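Local coordinates for protein DNA primase (Aquifex aeolicus, PDB 2AU3) that synthesises the short RNA primers that DNA polymerase extends during DNA replication, using a zinc-binding domain joined to an RNA polymerase core, at residues I14-V19 with Q54-F59; S21-L26 with K69-Y74; Y33-P38 with P45-S50. All blocks are in the same frame, centred on the assembly; numbering follows the deposited sequence.

Contact 1: residues I14-V19 with Q54-F59; sequences IDIVDV and QIFKCF. With ZN (zinc ion), chain B.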
ATOM      1  N   ILE A  14     -26.083  -3.762   7.538  1.00 22.89           N
ATOM      2  CA  ILE A  14     -26.136  -2.295   7.426  1.00 24.64           C
ATOM      3  C   ILE A  14     -25.888  -1.846   5.990  1.00 24.54           C
ATOM      4  O   ILE A  14     -25.080  -2.443   5.284  1.00 24.98           O
ATOM      5  CB  ILE A  14     -25.084  -1.616   8.335  1.00 24.52           C
ATOM      6  CG1 ILE A  14     -25.438  -1.802   9.807  1.00 25.84           C
ATOM      7  CG2 ILE A  14     -25.024  -0.147   8.035  1.00 25.86           C
ATOM      8  CD1 ILE A  14     -24.213  -1.724  10.708  1.00 28.49           C
ATOM      9  N   ASP A  15     -26.602  -0.809   5.560  1.00 25.29           N
ATOM     10  CA  ASP A  15     -26.271  -0.110   4.324  1.00 24.58           C
ATOM     11  C   ASP A  15     -25.822   1.274   4.739  1.00 23.12           C
ATOM     12  O   ASP A  15     -26.598   2.035   5.316  1.00 22.86           O
ATOM     13  CB  ASP A  15     -27.498  -0.016   3.387  1.00 26.09           C
ATOM     14  CG  ASP A  15     -27.155   0.560   2.001  1.00 29.71           C
ATOM     15  OD1 ASP A  15     -26.073   1.191   1.822  1.00 34.26           O
ATOM     16  OD2 ASP A  15     -27.911   0.421   1.015  1.00 34.68           O
ATOM     17  N   ILE A  16     -24.558   1.595   4.468  1.00 21.55           N
ATOM     18  CA  ILE A  16     -23.979   2.856   4.923  1.00 20.89           C
ATOM     19  C   ILE A  16     -24.761   4.083   4.456  1.00 20.84           C
ATOM     20  O   ILE A  16     -24.815   5.086   5.156  1.00 20.64           O
ATOM     21  CB  ILE A  16     -22.509   2.950   4.495  1.00 20.70           C
ATOM     22  CG1 ILE A  16     -21.817   4.116   5.205  1.00 19.69           C
ATOM     23  CG2 ILE A  16     -22.386   3.019   2.954  1.00 18.20           C
ATOM     24  CD1 ILE A  16     -20.262   4.040   5.102  1.00 21.69           C
ATOM     25  N   VAL A  17     -25.374   3.988   3.273  1.00 20.68           N
ATOM     26  CA  VAL A  17     -26.185   5.069   2.730  1.00 21.98           C
ATOM     27  C   VAL A  17     -27.364   5.378   3.661  1.00 21.89           C
ATOM     28  O   VAL A  17     -27.592   6.535   4.026  1.00 22.29           O
ATOM     29  CB  VAL A  17     -26.658   4.750   1.278  1.00 22.41           C
ATOM     30  CG1 VAL A  17     -27.653   5.791   0.770  1.00 24.75           C
ATOM     31  CG2 VAL A  17     -25.473   4.691   0.341  1.00 22.69           C
ATOM     32  N   ASP A  18     -28.098   4.352   4.070  1.00 22.20           N
ATOM     33  CA  ASP A  18     -29.186   4.562   5.041  1.00 22.63           C
ATOM     34  C   ASP A  18     -28.681   5.170   6.363  1.00 22.24           C
ATOM     35  O   ASP A  18     -29.311   6.092   6.902  1.00 22.67           O
ATOM     36  CB  ASP A  18     -29.956   3.264   5.337  1.00 22.60           C
ATOM     37  CG  ASP A  18     -30.638   2.682   4.103  1.00 24.50           C
ATOM     38  OD1 ASP A  18     -31.104   3.452   3.234  1.00 25.19           O
ATOM     39  OD2 ASP A  18     -30.758   1.452   3.921  1.00 26.50           O
ATOM     40  N   VAL A  19     -27.566   4.674   6.903  1.00 22.41           N
ATOM     41  CA  VAL A  19     -27.141   5.241   8.202  1.00 22.44           C
ATOM     42  C   VAL A  19     -26.650   6.672   8.160  1.00 22.35           C
ATOM     43  O   VAL A  19     -27.047   7.467   9.011  1.00 22.34           O
ATOM     44  CB  VAL A  19     -26.316   4.293   9.183  1.00 23.38           C
ATOM     45  CG1 VAL A  19     -25.970   2.967   8.593  1.00 23.04           C
ATOM     46  CG2 VAL A  19     -25.103   4.998   9.825  1.00 22.28           C
ATOM     47  N   GLN A  54     -19.199   0.652   0.376  1.00 21.10           N
ATOM     48  CA  GLN A  54     -19.811   0.646   1.717  1.00 20.95           C
ATOM     49  C   GLN A  54     -18.908   1.346   2.744  1.00 20.59           C
ATOM     50  O   GLN A  54     -18.844   0.965   3.915  1.00 20.39           O
ATOM     51  CB  GLN A  54     -20.180  -0.776   2.159  1.00 21.83           C
ATOM     52  CG  GLN A  54     -21.466  -1.345   1.522  1.00 21.50           C
ATOM     53  CD  GLN A  54     -22.715  -0.564   1.914  1.00 26.12           C
ATOM     54  OE1 GLN A  54     -23.078  -0.522   3.088  1.00 25.21           O
ATOM     55  NE2 GLN A  54     -23.379   0.050   0.921  1.00 25.25           N
ATOM     56  N   ILE A  55     -18.224   2.384   2.283  1.00 20.40           N
ATOM     57  CA  ILE A  55     -17.371   3.204   3.137  1.00 20.28           C
ATOM     58  C   ILE A  55     -17.670   4.668   2.861  1.00 20.60           C
ATOM     59  O   ILE A  55     -18.322   4.998   1.873  1.00 21.26           O
ATOM     60  CB  ILE A  55     -15.872   2.892   2.880  1.00 19.64           C
ATOM     61  CG1 ILE A  55     -15.511   3.138   1.406  1.00 19.83           C
ATOM     62  CG2 ILE A  55     -15.524   1.458   3.392  1.00 20.60           C
ATOM     63  CD1 ILE A  55     -13.986   2.897   1.032  1.00 18.23           C
ATOM     64  N   PHE A  56     -17.190   5.542   3.729  1.00 20.53           N
ATOM     65  CA  PHE A  56     -17.211   6.975   3.471  1.00 20.94           C
ATOM     66  C   PHE A  56     -15.751   7.384   3.439  1.00 20.66           C
ATOM     67  O   PHE A  56     -14.909   6.652   3.938  1.00 20.73           O
ATOM     68  CB  PHE A  56     -17.982   7.734   4.567  1.00 20.68           C
ATOM     69  CG  PHE A  56     -17.304   7.716   5.932  1.00 22.30           C
ATOM     70  CD1 PHE A  56     -16.428   8.748   6.311  1.00 23.22           C
ATOM     71  CD2 PHE A  56     -17.551   6.682   6.842  1.00 20.96           C
ATOM     72  CE1 PHE A  56     -15.813   8.752   7.579  1.00 21.93           C
ATOM     73  CE2 PHE A  56     -16.917   6.678   8.119  1.00 22.73           C
ATOM     74  CZ  PHE A  56     -16.057   7.713   8.474  1.00 22.37           C
ATOM     75  N   LYS A  57     -15.453   8.518   2.822  1.00 20.52           N
ATOM     76  CA  LYS A  57     -14.084   9.051   2.814  1.00 20.81           C
ATOM     77  C   LYS A  57     -14.178  10.538   2.561  1.00 21.95           C
ATOM     78  O   LYS A  57     -14.784  10.962   1.568  1.00 22.24           O
ATOM     79  CB  LYS A  57     -13.239   8.393   1.712  1.00 19.87           C
ATOM     80  CG  LYS A  57     -11.781   8.908   1.607  1.00 20.96           C
ATOM     81  CD  LYS A  57     -10.876   8.447   2.794  1.00 20.09           C
ATOM     82  CE  LYS A  57      -9.399   8.892   2.539  1.00 22.92           C
ATOM     83  NZ  LYS A  57      -8.492   8.566   3.694  1.00 22.13           N
ATOM     84  N   CYS A  58     -13.601  11.330   3.457  1.00 22.45           N
ATOM     85  CA  CYS A  58     -13.514  12.763   3.229  1.00 24.28           C
ATOM     86  C   CYS A  58     -12.258  13.127   2.451  1.00 24.49           C
ATOM     87  O   CYS A  58     -11.152  12.881   2.906  1.00 24.18           O
ATOM     88  CB  CYS A  58     -13.550  13.539   4.533  1.00 23.70           C
ATOM     89  SG  CYS A  58     -13.675  15.282   4.177  1.00 26.87           S
ATOM     90  N   PHE A  59     -12.438  13.718   1.277  1.00 25.14           N
ATOM     91  CA  PHE A  59     -11.305  14.187   0.479  1.00 25.89           C
ATOM     92  C   PHE A  59     -10.764  15.495   1.015  1.00 25.80           C
ATOM     93  O   PHE A  59      -9.803  16.029   0.489  1.00 26.83           O
ATOM     94  CB  PHE A  59     -11.700  14.353  -0.979  1.00 26.28           C
ATOM     95  CG  PHE A  59     -11.752  13.070  -1.728  1.00 28.49           C
ATOM     96  CD1 PHE A  59     -12.621  12.055  -1.332  1.00 30.86           C
ATOM     97  CD2 PHE A  59     -10.908  12.853  -2.816  1.00 32.17           C
ATOM     98  CE1 PHE A  59     -12.673  10.842  -2.017  1.00 33.37           C
ATOM     99  CE2 PHE A  59     -10.959  11.646  -3.520  1.00 33.01           C
ATOM    100  CZ  PHE A  59     -11.841  10.634  -3.110  1.00 33.75           C
TER
HETATM  101 ZN    ZN B 501     -13.496  15.989   6.469  1.00 29.93          ZN
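The side-chain amide of Q54 reaches across to the start of helix 16-23 and uses both of its ends there. Its oxygen OE1 accepts from the backbone N of I16 at 2.9 Å, an almost straight bond (N-H...O 170°) that lies in the carbonyl plane and falls on a lone pair. Its nitrogen NE2 donates to D15 OD1 at 3.1 Å, leaving close to the amide plane but arriving from above the carboxylate plane; a second bond from NE2 goes to P51 O. D15 is the N-cap: with CG anti to the backbone N, its OD1 also takes V17 N at 3.2 Å, so one carboxylate oxygen serves two donors. D15 O accepts V19 N. Q54 gets there from a backbone in the left-handed helical region (phi 64°), through a chain bent at chi2, which brings the amide alongside I16. The I16 side chain runs the opposite way: CG2 lies 3.6 Å from Q54 OE1, while the outstretched CD1 lies 3.5 Å from I55 C and 4.2 Å from F56 CD2, at the edge of that ring. Further along the strand, C58 SG binds the zinc at 2.4 Å. The helix start thus has side-chain acceptors for its first two N-H groups: V17 N is capped by D15, and I16 N is bonded by Q54. Turning the amide over would set oxygen against OD1 and NH2 against I16 N, so its orientation is fixed; the helix start and the two donors probably also favour a charged D15.

Contact 2: residues S21-L26 with K69-Y74; sequences SEYLNL and KFVSLY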
ATOM      1  N   SER A  21     -27.399   8.955   5.902  1.00 22.09           N
ATOM      2  CA  SER A  21     -28.507   9.824   5.486  1.00 24.54           C
ATOM      3  C   SER A  21     -29.390  10.295   6.658  1.00 25.32           C
ATOM      4  O   SER A  21     -30.006  11.350   6.579  1.00 25.93           O
ATOM      5  CB  SER A  21     -29.371   9.140   4.418  1.00 24.97           C
ATOM      6  OG  SER A  21     -30.287  10.070   3.847  1.00 28.72           O
ATOM      7  N   GLU A  22     -29.447   9.510   7.732  1.00 26.06           N
ATOM      8  CA  GLU A  22     -30.098   9.935   8.970  1.00 27.30           C
ATOM      9  C   GLU A  22     -29.459  11.218   9.538  1.00 27.19           C
ATOM     10  O   GLU A  22     -30.150  12.062  10.114  1.00 27.41           O
ATOM     11  CB  GLU A  22     -30.014   8.817  10.015  1.00 27.96           C
ATOM     12  CG  GLU A  22     -30.661   7.500   9.577  1.00 30.09           C
ATOM     13  CD  GLU A  22     -31.413   6.807  10.702  1.00 34.64           C
ATOM     14  OE1 GLU A  22     -30.793   6.441  11.723  1.00 34.62           O
ATOM     15  OE2 GLU A  22     -32.630   6.603  10.563  1.00 36.97           O
ATOM     16  N   TYR A  23     -28.146  11.354   9.356  1.00 26.20           N
ATOM     17  CA  TYR A  23     -27.374  12.443   9.963  1.00 25.50           C
ATOM     18  C   TYR A  23     -27.150  13.579   8.991  1.00 25.00           C
ATOM     19  O   TYR A  23     -27.284  14.753   9.355  1.00 25.41           O
ATOM     20  CB  TYR A  23     -26.007  11.943  10.392  1.00 25.64           C
ATOM     21  CG  TYR A  23     -26.016  10.991  11.539  1.00 25.18           C
ATOM     22  CD1 TYR A  23     -25.995  11.461  12.856  1.00 24.83           C
ATOM     23  CD2 TYR A  23     -26.008   9.620  11.324  1.00 21.68           C
ATOM     24  CE1 TYR A  23     -25.974  10.584  13.915  1.00 24.97           C
ATOM     25  CE2 TYR A  23     -26.037   8.736  12.383  1.00 23.82           C
ATOM     26  CZ  TYR A  23     -25.987   9.223  13.669  1.00 23.52           C
ATOM     27  OH  TYR A  23     -25.985   8.356  14.712  1.00 28.89           O
ATOM     28  N   LEU A  24     -26.815  13.232   7.747  1.00 24.33           N
ATOM     29  CA  LEU A  24     -26.429  14.231   6.751  1.00 24.24           C
ATOM     30  C   LEU A  24     -27.366  14.333   5.539  1.00 24.89           C
ATOM     31  O   LEU A  24     -28.046  13.362   5.161  1.00 23.33           O
ATOM     32  CB  LEU A  24     -24.979  14.002   6.278  1.00 23.85           C
ATOM     33  CG  LEU A  24     -23.913  13.790   7.370  1.00 21.47           C
ATOM     34  CD1 LEU A  24     -22.535  13.456   6.780  1.00 17.68           C
ATOM     35  CD2 LEU A  24     -23.841  14.990   8.322  1.00 20.17           C
ATOM     36  N   ASN A  25     -27.395  15.527   4.949  1.00 25.40           N
ATOM     37  CA  ASN A  25     -28.043  15.747   3.670  1.00 27.17           C
ATOM     38  C   ASN A  25     -27.134  15.263   2.546  1.00 26.92           C
ATOM     39  O   ASN A  25     -26.128  15.903   2.233  1.00 27.22           O
ATOM     40  CB  ASN A  25     -28.361  17.235   3.466  1.00 28.18           C
ATOM     41  CG  ASN A  25     -29.016  17.865   4.678  0.50 31.25           C
ATOM     42  OD1 ASN A  25     -30.085  17.445   5.102  0.50 35.50           O
ATOM     43  ND2 ASN A  25     -28.377  18.890   5.235  0.50 33.75           N
ATOM     44  N   LEU A  26     -27.489  14.137   1.940  1.00 26.63           N
ATOM     45  CA  LEU A  26     -26.634  13.526   0.941  1.00 26.65           C
ATOM     46  C   LEU A  26     -27.185  13.852  -0.440  1.00 26.88           C
ATOM     47  O   LEU A  26     -28.385  13.662  -0.699  1.00 27.17           O
ATOM     48  CB  LEU A  26     -26.531  12.008   1.152  1.00 26.48           C
ATOM     49  CG  LEU A  26     -25.847  11.496   2.429  1.00 26.03           C
ATOM     50  CD1 LEU A  26     -25.884   9.986   2.469  1.00 26.37           C
ATOM     51  CD2 LEU A  26     -24.418  11.993   2.542  1.00 25.90           C
ATOM     52  N   LYS A  69     -18.268   3.096  12.065  1.00 17.97           N
ATOM     53  CA  LYS A  69     -17.238   4.073  12.351  1.00 18.81           C
ATOM     54  C   LYS A  69     -17.773   5.500  12.186  1.00 18.39           C
ATOM     55  O   LYS A  69     -17.455   6.374  12.992  1.00 18.71           O
ATOM     56  CB  LYS A  69     -16.031   3.850  11.444  1.00 19.39           C
ATOM     57  CG  LYS A  69     -15.039   4.989  11.478  1.00 21.10           C
ATOM     58  CD  LYS A  69     -13.644   4.468  11.227  1.00 25.36           C
ATOM     59  CE  LYS A  69     -12.607   5.461  11.672  1.00 26.58           C
ATOM     60  NZ  LYS A  69     -11.468   5.446  10.721  1.00 27.54           N
ATOM     61  N   PHE A  70     -18.591   5.739  11.158  1.00 18.08           N
ATOM     62  CA  PHE A  70     -19.215   7.060  11.026  1.00 18.46           C
ATOM     63  C   PHE A  70     -19.985   7.433  12.311  1.00 18.63           C
ATOM     64  O   PHE A  70     -19.851   8.536  12.836  1.00 19.92           O
ATOM     65  CB  PHE A  70     -20.150   7.163   9.812  1.00 16.69           C
ATOM     66  CG  PHE A  70     -20.857   8.501   9.736  1.00 18.95           C
ATOM     67  CD1 PHE A  70     -20.222   9.616   9.175  1.00 18.67           C
ATOM     68  CD2 PHE A  70     -22.115   8.664  10.309  1.00 18.81           C
ATOM     69  CE1 PHE A  70     -20.852  10.867   9.142  1.00 20.94           C
ATOM     70  CE2 PHE A  70     -22.760   9.924  10.274  1.00 21.31           C
ATOM     71  CZ  PHE A  70     -22.123  11.016   9.708  1.00 20.65           C
ATOM     72  N   VAL A  71     -20.823   6.521  12.782  1.00 19.20           N
ATOM     73  CA  VAL A  71     -21.636   6.792  13.969  1.00 19.69           C
ATOM     74  C   VAL A  71     -20.731   7.043  15.178  1.00 20.22           C
ATOM     75  O   VAL A  71     -20.958   8.002  15.953  1.00 20.20           O
ATOM     76  CB  VAL A  71     -22.674   5.659  14.238  1.00 19.52           C
ATOM     77  CG1 VAL A  71     -23.434   5.902  15.562  1.00 18.09           C
ATOM     78  CG2 VAL A  71     -23.636   5.541  13.072  1.00 18.52           C
ATOM     79  N   SER A  72     -19.675   6.227  15.303  1.00 20.41           N
ATOM     80  CA  SER A  72     -18.689   6.411  16.375  1.00 20.83           C
ATOM     81  C   SER A  72     -18.129   7.825  16.383  1.00 20.30           C
ATOM     82  O   SER A  72     -17.945   8.431  17.455  1.00 19.48           O
ATOM     83  CB  SER A  72     -17.529   5.415  16.223  1.00 21.17           C
ATOM     84  OG  SER A  72     -16.600   5.575  17.269  0.50 24.21           O
ATOM     85  N   LEU A  73     -17.830   8.346  15.199  1.00 19.92           N
ATOM     86  CA  LEU A  73     -17.244   9.679  15.112  1.00 21.82           C
ATOM     87  C   LEU A  73     -18.304  10.746  15.334  1.00 21.95           C
ATOM     88  O   LEU A  73     -18.090  11.695  16.102  1.00 22.61           O
ATOM     89  CB  LEU A  73     -16.504   9.904  13.781  1.00 21.46           C
ATOM     90  CG  LEU A  73     -15.279   9.036  13.484  1.00 22.23           C
ATOM     91  CD1 LEU A  73     -14.880   9.175  11.990  1.00 23.99           C
ATOM     92  CD2 LEU A  73     -14.121   9.407  14.382  1.00 24.22           C
ATOM     93  N   TYR A  74     -19.454  10.588  14.693  1.00 22.29           N
ATOM     94  CA  TYR A  74     -20.542  11.537  14.898  1.00 23.05           C
ATOM     95  C   TYR A  74     -20.979  11.634  16.372  1.00 23.63           C
ATOM     96  O   TYR A  74     -21.119  12.736  16.910  1.00 23.09           O
ATOM     97  CB  TYR A  74     -21.743  11.237  13.987  1.00 23.95           C
ATOM     98  CG  TYR A  74     -22.630  12.456  13.794  1.00 24.97           C
ATOM     99  CD1 TYR A  74     -22.397  13.357  12.750  1.00 25.58           C
ATOM    100  CD2 TYR A  74     -23.658  12.735  14.697  1.00 24.27           C
ATOM    101  CE1 TYR A  74     -23.208  14.497  12.590  1.00 26.60           C
ATOM    102  CE2 TYR A  74     -24.480  13.857  14.543  1.00 25.23           C
ATOM    103  CZ  TYR A  74     -24.250  14.732  13.498  1.00 26.43           C
ATOM    104  OH  TYR A  74     -25.062  15.834  13.368  1.00 29.75           O
TER
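The last turn of helix 16-23 is weakly bonded and the chain then opens into an extended run through L24 to L26, whereas 69-74 is regular helix, with Y74 N bonded to F70 O. The backbones stay well apart, 8.5 Å between Y23 CA and Y74 CA at the nearest, and no hydrogen bond joins them. Y23, with CG anti to its carbonyl carbon, lays one side of its ring against both F70 and Y74, one turn apart on helix 67-75. F70 turns an edge to the Y23 face in an offset edge-to-face pair, with planes 66° apart and CE2 3.4 Å from Y23 CD2. On Y74 the fit is tight: Y23 CD1 lies over one face, near the rim, 3.2 Å from Y74 CD2, the rings tilted by 52°. L24 adds CD1, 3.8 Å from F70 CZ. The Y23 hydroxyl passes V71 CG1 at 3.6 Å and is hydrogen-bonded to E75 OE2. An alanine at Y23 would probably loosen this aromatic cluster and would lose the bond to E75. F70 also leans on I20 of helix 16-23, V71 packs on A82 and L86 of helix 79-90, and L24 rests on T35 of strand 32-35.

Contact 3: residues Y33-P38 with P45-S50; sequences YRTNCP and PSFYVS. With ZN (zinc ion), chain B.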
ATOM      1  N   TYR A  33     -22.581   9.431  -3.078  1.00 23.55           N
ATOM      2  CA  TYR A  33     -23.238  10.577  -2.453  1.00 23.81           C
ATOM      3  C   TYR A  33     -22.178  11.475  -1.885  1.00 23.88           C
ATOM      4  O   TYR A  33     -21.107  11.009  -1.506  1.00 24.10           O
ATOM      5  CB  TYR A  33     -24.192  10.141  -1.342  1.00 23.07           C
ATOM      6  CG  TYR A  33     -25.388   9.383  -1.847  1.00 23.51           C
ATOM      7  CD1 TYR A  33     -26.547  10.051  -2.219  1.00 24.40           C
ATOM      8  CD2 TYR A  33     -25.365   7.994  -1.948  1.00 23.89           C
ATOM      9  CE1 TYR A  33     -27.654   9.362  -2.691  1.00 24.98           C
ATOM     10  CE2 TYR A  33     -26.472   7.293  -2.415  1.00 25.26           C
ATOM     11  CZ  TYR A  33     -27.618   7.982  -2.775  1.00 26.43           C
ATOM     12  OH  TYR A  33     -28.727   7.306  -3.267  1.00 29.78           O
ATOM     13  N   ARG A  34     -22.456  12.773  -1.865  1.00 24.11           N
ATOM     14  CA  ARG A  34     -21.535  13.707  -1.262  1.00 25.26           C
ATOM     15  C   ARG A  34     -22.293  14.757  -0.459  1.00 25.25           C
ATOM     16  O   ARG A  34     -23.495  14.995  -0.686  1.00 24.93           O
ATOM     17  CB  ARG A  34     -20.624  14.357  -2.310  1.00 26.31           C
ATOM     18  CG  ARG A  34     -21.251  15.534  -2.983  1.00 29.06           C
ATOM     19  CD  ARG A  34     -20.296  16.471  -3.710  1.00 32.51           C
ATOM     20  NE  ARG A  34     -21.095  17.508  -4.376  1.00 36.62           N
ATOM     21  CZ  ARG A  34     -20.810  18.052  -5.547  1.00 38.03           C
ATOM     22  NH1 ARG A  34     -19.731  17.682  -6.217  1.00 40.91           N
ATOM     23  NH2 ARG A  34     -21.618  18.961  -6.058  1.00 41.81           N
ATOM     24  N   THR A  35     -21.580  15.364   0.484  1.00 25.07           N
ATOM     25  CA  THR A  35     -22.131  16.389   1.364  1.00 25.85           C
ATOM     26  C   THR A  35     -20.942  17.111   2.004  1.00 25.89           C
ATOM     27  O   THR A  35     -19.782  16.792   1.691  1.00 25.84           O
ATOM     28  CB  THR A  35     -23.067  15.737   2.423  1.00 26.19           C
ATOM     29  OG1 THR A  35     -23.708  16.749   3.217  1.00 28.22           O
ATOM     30  CG2 THR A  35     -22.278  14.937   3.432  1.00 25.36           C
ATOM     31  N   ASN A  36     -21.195  18.114   2.843  1.00 26.04           N
ATOM     32  CA  ASN A  36     -20.078  18.800   3.496  1.00 26.04           C
ATOM     33  C   ASN A  36     -19.672  17.976   4.692  1.00 25.35           C
ATOM     34  O   ASN A  36     -20.525  17.431   5.398  1.00 24.58           O
ATOM     35  CB  ASN A  36     -20.427  20.230   3.943  1.00 26.63           C
ATOM     36  CG  ASN A  36     -21.009  21.077   2.830  1.00 27.93           C
ATOM     37  OD1 ASN A  36     -20.283  21.719   2.072  1.00 31.83           O
ATOM     38  ND2 ASN A  36     -22.327  21.115   2.753  1.00 25.17           N
ATOM     39  N   CYS A  37     -18.374  17.918   4.951  1.00 25.43           N
ATOM     40  CA  CYS A  37     -17.871  17.110   6.057  1.00 25.20           C
ATOM     41  C   CYS A  37     -18.271  17.690   7.432  1.00 25.68           C
ATOM     42  O   CYS A  37     -18.128  18.886   7.663  1.00 24.66           O
ATOM     43  CB  CYS A  37     -16.357  16.958   5.949  1.00 25.12           C
ATOM     44  SG  CYS A  37     -15.642  15.862   7.189  1.00 25.64           S
ATOM     45  N   PRO A  38     -18.774  16.839   8.327  1.00 26.24           N
ATOM     46  CA  PRO A  38     -19.153  17.280   9.678  1.00 27.59           C
ATOM     47  C   PRO A  38     -17.966  17.265  10.655  1.00 28.72           C
ATOM     48  O   PRO A  38     -18.134  17.646  11.818  1.00 28.74           O
ATOM     49  CB  PRO A  38     -20.182  16.222  10.105  1.00 27.28           C
ATOM     50  CG  PRO A  38     -19.720  14.954   9.399  1.00 27.42           C
ATOM     51  CD  PRO A  38     -19.018  15.399   8.129  1.00 25.51           C
ATOM     52  N   PRO A  45     -18.251  20.643  -0.637  1.00 38.63           N
ATOM     53  CA  PRO A  45     -18.516  19.274  -0.182  1.00 36.35           C
ATOM     54  C   PRO A  45     -17.405  18.306  -0.626  1.00 33.61           C
ATOM     55  O   PRO A  45     -17.165  18.159  -1.822  1.00 33.18           O
ATOM     56  CB  PRO A  45     -19.853  18.933  -0.838  1.00 36.35           C
ATOM     57  CG  PRO A  45     -20.510  20.259  -1.055  1.00 37.63           C
ATOM     58  CD  PRO A  45     -19.385  21.205  -1.398  1.00 38.72           C
ATOM     59  N   SER A  46     -16.727  17.691   0.338  1.00 30.38           N
ATOM     60  CA  SER A  46     -15.576  16.828   0.064  1.00 28.56           C
ATOM     61  C   SER A  46     -15.737  15.442   0.685  1.00 26.38           C
ATOM     62  O   SER A  46     -14.824  14.624   0.638  1.00 25.27           O
ATOM     63  CB  SER A  46     -14.302  17.467   0.617  1.00 28.31           C
ATOM     64  OG  SER A  46     -14.159  18.773   0.113  1.00 32.69           O
ATOM     65  N   PHE A  47     -16.908  15.198   1.256  1.00 25.24           N
ATOM     66  CA  PHE A  47     -17.189  13.991   2.038  1.00 23.91           C
ATOM     67  C   PHE A  47     -18.079  13.071   1.222  1.00 23.36           C
ATOM     68  O   PHE A  47     -19.239  13.409   0.933  1.00 22.31           O
ATOM     69  CB  PHE A  47     -17.884  14.403   3.343  1.00 24.46           C
ATOM     70  CG  PHE A  47     -18.190  13.262   4.271  1.00 22.76           C
ATOM     71  CD1 PHE A  47     -17.422  13.062   5.413  1.00 23.57           C
ATOM     72  CD2 PHE A  47     -19.292  12.425   4.038  1.00 21.83           C
ATOM     73  CE1 PHE A  47     -17.720  12.022   6.308  1.00 23.07           C
ATOM     74  CE2 PHE A  47     -19.597  11.387   4.916  1.00 24.44           C
ATOM     75  CZ  PHE A  47     -18.814  11.183   6.060  1.00 21.71           C
ATOM     76  N   TYR A  48     -17.537  11.906   0.853  1.00 22.88           N
ATOM     77  CA  TYR A  48     -18.192  11.000  -0.078  1.00 22.23           C
ATOM     78  C   TYR A  48     -18.595   9.697   0.577  1.00 22.22           C
ATOM     79  O   TYR A  48     -17.894   9.179   1.439  1.00 22.60           O
ATOM     80  CB  TYR A  48     -17.302  10.724  -1.297  1.00 22.30           C
ATOM     81  CG  TYR A  48     -17.177  11.913  -2.224  1.00 23.19           C
ATOM     82  CD1 TYR A  48     -17.959  12.017  -3.365  1.00 24.06           C
ATOM     83  CD2 TYR A  48     -16.272  12.933  -1.948  1.00 26.95           C
ATOM     84  CE1 TYR A  48     -17.834  13.104  -4.222  1.00 23.99           C
ATOM     85  CE2 TYR A  48     -16.149  14.017  -2.785  1.00 27.21           C
ATOM     86  CZ  TYR A  48     -16.934  14.099  -3.914  1.00 25.49           C
ATOM     87  OH  TYR A  48     -16.805  15.189  -4.726  1.00 23.52           O
ATOM     88  N   VAL A  49     -19.751   9.182   0.163  1.00 21.24           N
ATOM     89  CA  VAL A  49     -20.228   7.892   0.605  1.00 20.21           C
ATOM     90  C   VAL A  49     -20.398   7.015  -0.625  1.00 20.60           C
ATOM     91  O   VAL A  49     -21.090   7.398  -1.565  1.00 19.39           O
ATOM     92  CB  VAL A  49     -21.570   8.030   1.364  1.00 20.82           C
ATOM     93  CG1 VAL A  49     -22.069   6.652   1.800  1.00 20.35           C
ATOM     94  CG2 VAL A  49     -21.411   8.982   2.585  1.00 19.15           C
ATOM     95  N   SER A  50     -19.723   5.867  -0.647  1.00 19.98           N
ATOM     96  CA  SER A  50     -19.814   4.982  -1.802  1.00 20.85           C
ATOM     97  C   SER A  50     -20.735   3.820  -1.444  1.00 21.32           C
ATOM     98  O   SER A  50     -20.437   3.047  -0.535  1.00 21.61           O
ATOM     99  CB  SER A  50     -18.418   4.472  -2.176  1.00 20.69           C
ATOM    100  OG  SER A  50     -18.499   3.297  -2.965  1.00 20.00           O
TER
HETATM  101 ZN    ZN B 501     -13.496  15.989   6.469  1.00 29.93          ZN
HETATM  102  O   HOH W   1     -16.745  18.895   2.983  1.00 27.96           O
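Y33 O is the best-held polar atom here, gripped twice: V49 N donates to it at 2.8 Å, from somewhat above the carbonyl plane, and Y48 CA adds a CA-H...O contact at 3.2 Å. Y33 N returns a nearly straight bond to V49 O, which closes this antiparallel hydrogen-bonded pair. Two residues on, T35 N gives to F47 O at 3.1 Å, but the return bond from F47 N to T35 O is weak, and the pairing slackens where the first strand ends and the second begins. A water then takes over, accepting from C37 N and, at 2.9 Å, from S46 N. Between the bonded pairs stand R34 and Y48, a non-hydrogen-bonded pair whose side chains run side by side. R34 CB lies over one face of the Y48 ring in a CH-pi contact, 3.9 Å from its centroid, and the extended arm carries on past P45, the guanidinium plane steep to the ring at 78°. Y33, T35, F47 and V49 point to the other side of the sheet. F47, its CG anti to the backbone N, lays its ring beside T35 CG2, and CD1 reaches 3.8 Å to C37 SG, an oblique sulfur-aromatic contact; P38 CD also comes close to F47 CD1, crossing at about a right angle. C37 SG in turn binds the zinc at 2.3 Å, a site completed by H40, C58 and C61. An antiparallel hairpin whose first strand runs out into a metal-binding cysteine, with the chain returning by strand 47-50, is the layout of a zinc ribbon, here of the CHC2 type.

In the fold
All three contacts build the zinc-binding domain, with centres 8 Å apart for contacts 1 and 2, 9 Å for contacts 1 and 3, and 10 Å for contacts 2 and 3. Contact 3 nests along the chain inside the loops that contacts 1 and 2 close. Strands 47-50 and 55-58 are neighbours in one antiparallel sheet, with K57 N 2.9 Å from Y48 O. Contacts 1 and 3 supply C58 and C37 to the same zinc; the F70 side chain of contact 2 stays about 9 Å from it. F47 of contact 3 meets F56 of contact 1 and F70 of contact 2. The predicted magnesium ligands E251, D295 and D297 belong to the Toprim region, away from these contacts.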